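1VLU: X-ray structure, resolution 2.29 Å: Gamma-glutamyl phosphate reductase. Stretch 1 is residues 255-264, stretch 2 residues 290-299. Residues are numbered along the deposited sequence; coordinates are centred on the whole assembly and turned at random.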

# COMPACT_ATOMS: atom_id res chain seq x y z
N ALA A 255 -7.19 29.33 19.13
CA ALA A 255 -6.20 29.12 18.08
C ALA A 255 -4.79 28.99 18.64
O ALA A 255 -3.98 28.21 18.14
CB ALA A 255 -6.27 30.25 17.04
N LYS A 256 -4.50 29.78 19.68
CA LYS A 256 -3.20 29.79 20.34
C LYS A 256 -2.95 28.52 21.14
O LYS A 256 -1.87 27.94 21.03
CB LYS A 256 -3.06 31.01 21.25
CG LYS A 256 -2.58 32.26 20.56
CD LYS A 256 -2.59 33.43 21.51
CE LYS A 256 -2.12 34.69 20.81
NZ LYS A 256 -2.20 35.91 21.68
N ARG A 257 -3.92 28.12 21.94
CA ARG A 257 -3.77 26.93 22.77
C ARG A 257 -3.73 25.66 21.93
O ARG A 257 -2.80 24.87 22.05
CB ARG A 257 -4.82 26.89 23.89
CG ARG A 257 -6.24 26.49 23.49
CD ARG A 257 -7.23 26.82 24.61
NE ARG A 257 -6.59 26.70 25.92
CZ ARG A 257 -6.64 25.62 26.71
NH1 ARG A 257 -7.32 24.54 26.34
NH2 ARG A 257 -6.00 25.63 27.87
N ILE A 258 -4.72 25.48 21.05
CA ILE A 258 -4.76 24.33 20.15
C ILE A 258 -3.45 24.18 19.38
O ILE A 258 -2.87 23.09 19.36
CB ILE A 258 -5.99 24.37 19.22
CG1 ILE A 258 -7.25 24.05 20.03
CG2 ILE A 258 -5.84 23.39 18.03
CD1 ILE A 258 -8.53 24.46 19.35
N SER A 259 -2.96 25.26 18.78
CA SER A 259 -1.78 25.18 17.93
C SER A 259 -0.47 24.95 18.71
O SER A 259 0.45 24.29 18.21
CB SER A 259 -1.68 26.40 17.01
OG SER A 259 -1.21 27.55 17.71
N LEU A 260 -0.39 25.50 19.93
CA LEU A 260 0.78 25.27 20.79
C LEU A 260 0.82 23.82 21.28
O LEU A 260 1.88 23.22 21.34
CB LEU A 260 0.78 26.24 21.98
CG LEU A 260 2.02 26.34 22.88
CD1 LEU A 260 3.28 26.77 22.11
CD2 LEU A 260 1.74 27.31 24.02
N ASP A 261 -0.35 23.29 21.62
CA ASP A 261 -0.48 21.92 22.12
C ASP A 261 -0.03 20.85 21.13
O ASP A 261 0.33 19.74 21.52
CB ASP A 261 -1.93 21.65 22.53
CG ASP A 261 -2.10 20.33 23.24
OD1 ASP A 261 -1.73 20.25 24.44
OD2 ASP A 261 -2.60 19.38 22.61
N ALA A 262 -0.07 21.18 19.84
CA ALA A 262 0.37 20.28 18.78
C ALA A 262 1.89 20.14 18.79
O ALA A 262 2.44 19.21 18.20
CB ALA A 262 -0.12 20.77 17.43
N LYS A 263 2.56 21.06 19.49
CA LYS A 263 4.01 21.00 19.68
C LYS A 263 4.37 20.26 20.97
O LYS A 263 5.07 19.25 20.93
CB LYS A 263 4.61 22.42 19.71
N THR A 264 3.87 20.77 22.09
CA THR A 264 4.17 20.24 23.43
C THR A 264 3.49 18.89 23.73
O THR A 264 2.84 18.74 24.77
CB THR A 264 3.84 21.29 24.54
OG1 THR A 264 2.53 21.84 24.31
CG2 THR A 264 4.89 22.41 24.58
N GLU A 290 3.96 33.94 16.73
CA GLU A 290 4.89 34.48 17.71
C GLU A 290 4.70 33.79 19.05
O GLU A 290 5.66 33.61 19.79
CB GLU A 290 4.80 36.02 17.82
CG GLU A 290 3.70 36.55 18.73
CD GLU A 290 3.47 38.04 18.59
OE1 GLU A 290 3.96 38.65 17.60
OE2 GLU A 290 2.78 38.62 19.47
N ASN A 291 3.48 33.36 19.35
CA ASN A 291 3.22 32.58 20.56
C ASN A 291 3.86 31.18 20.49
O ASN A 291 4.28 30.64 21.51
CB ASN A 291 1.71 32.49 20.82
CG ASN A 291 1.35 31.52 21.93
OD1 ASN A 291 1.63 31.76 23.11
ND2 ASN A 291 0.73 30.41 21.56
N LEU A 292 3.94 30.60 19.30
CA LEU A 292 4.58 29.31 19.13
C LEU A 292 6.09 29.41 19.29
O LEU A 292 6.72 28.53 19.88
CB LEU A 292 4.26 28.72 17.75
CG LEU A 292 2.96 27.93 17.62
CD1 LEU A 292 2.48 27.97 16.18
CD2 LEU A 292 3.16 26.50 18.09
N THR A 293 6.66 30.49 18.76
CA THR A 293 8.10 30.69 18.79
C THR A 293 8.59 31.06 20.19
O THR A 293 9.46 30.39 20.74
CB THR A 293 8.56 31.74 17.76
OG1 THR A 293 8.23 31.29 16.44
CG2 THR A 293 10.06 31.96 17.84
N LEU A 294 8.04 32.11 20.78
CA LEU A 294 8.55 32.60 22.05
C LEU A 294 7.78 32.10 23.28
O LEU A 294 7.87 32.69 24.36
CB LEU A 294 8.75 34.13 22.04
CG LEU A 294 7.68 35.11 21.54
CD1 LEU A 294 6.56 35.32 22.57
CD2 LEU A 294 8.31 36.45 21.16
N GLU A 295 7.05 31.00 23.12
CA GLU A 295 6.42 30.34 24.27
C GLU A 295 6.59 28.83 24.20
O GLU A 295 6.63 28.16 25.24
CB GLU A 295 4.94 30.72 24.38
CG GLU A 295 4.27 30.38 25.72
CD GLU A 295 4.64 31.36 26.83
OE1 GLU A 295 5.21 32.44 26.54
OE2 GLU A 295 4.33 31.05 28.01
N GLY A 296 6.69 28.29 22.99
CA GLY A 296 6.95 26.87 22.79
C GLY A 296 8.31 26.60 22.17
O GLY A 296 8.65 25.45 21.87
N GLY A 297 9.10 27.65 21.98
CA GLY A 297 10.42 27.54 21.35
C GLY A 297 10.38 26.85 20.00
O GLY A 297 11.35 26.20 19.60
N VAL A 298 9.26 26.99 19.29
CA VAL A 298 9.04 26.31 18.02
C VAL A 298 9.62 27.09 16.84
O VAL A 298 9.39 28.30 16.72
CB VAL A 298 7.52 26.04 17.78
CG1 VAL A 298 7.27 25.38 16.43
CG2 VAL A 298 6.94 25.19 18.90
N THR A 299 10.36 26.39 15.98
CA THR A 299 10.82 26.93 14.70
C THR A 299 9.74 26.77 13.65
O THR A 299 9.14 25.70 13.51
CB THR A 299 12.13 26.26 14.21
OG1 THR A 299 13.18 26.54 15.15
CG2 THR A 299 12.55 26.78 12.84
O HOH W 1 0.20 29.85 18.94

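Two helices of one chain cross here in a small, mainly apolar contact, built around a leucine knob and joined in polar terms by a single bridging water rather than by any direct hydrogen bond among the modelled atoms. The helix of the first stretch and that of the second run at 56° to each other, with their axes 9.8 Å apart at closest approach, and the contact buries 366 Å² in all, counting both sides. The backbones come nearest at Leu260 and Leu292, whose CA atoms lie 5.8 Å apart.

Leu260 is the knob. Its CA-to-CB bond points sideways, but with chi1 t and chi2 p the end of the side chain comes nearer the second stretch and settles among Asn291, Leu292, Glu295 and Gly296. Leu260 CD1 lies 3.7 Å from Gly296 CA and 4.0 Å from Asn291 O, while Leu260 CD2 is 4.1 Å from Asn291 ND2 and 4.3 Å from Glu295 CG. Glycine at 296 leaves the room this packing uses: an ideal CB on Gly296 would point toward the first stretch and stand 2.6 Å from Leu260 CD1, a clash. Glu295 lends its aliphatic part to the pocket, and the end of its side chain leads away.

Leu292 packs back against the first helix. Its side chain, m at chi1 and t at chi2, also starts sideways and ends nearer. Leu292 CD2 sits 4.0 Å from Leu260 CD1, an apolar pair, and 3.8 Å from Leu260 CA; the same methyl reaches 3.5 Å from Ser259 O. Here a methyl group rests on the backbone of the facing helix as well as on its side chain.

The polar part lies beside this packing. The CA-to-CB bond of Asn291 points toward the first stretch, and ND2 of the side chain comes to 3.6 Å from Lys256 O and 3.8 Å from Lys256 CB, which is contact without a hydrogen bond. Lys256 O instead accepts the helical hydrogen bond from Leu260 N at 3.1 Å. Asn291 ND2 donates a hydrogen bond to water 1 at 2.7 Å, and the water in turn donates to Ser259 OG at 3.0 Å, so the two side chains are linked through solvent. Ser259, p at chi1, turns its own proton back into its helix, with OG donating to Ala255 O at 2.9 Å. Its hydroxyl thus serves as both donor and acceptor.

Past the helical crossing, a further apolar touch joins the loops: Lys263 CB lies 3.7 Å from Val298 CG2, and both CA-to-CB bonds point toward the opposite stretch. The lysine is not modelled beyond CB, so the reach of its amine is unknown. Before Val298 the chain leaves the helix at Gly297, whose phi is positive at 54°, a conformation that favours glycine; Val298 N donates to Leu292 O at 3.0 Å. That bond ties the turn back to the helix carrying the leucine that packs against Leu260.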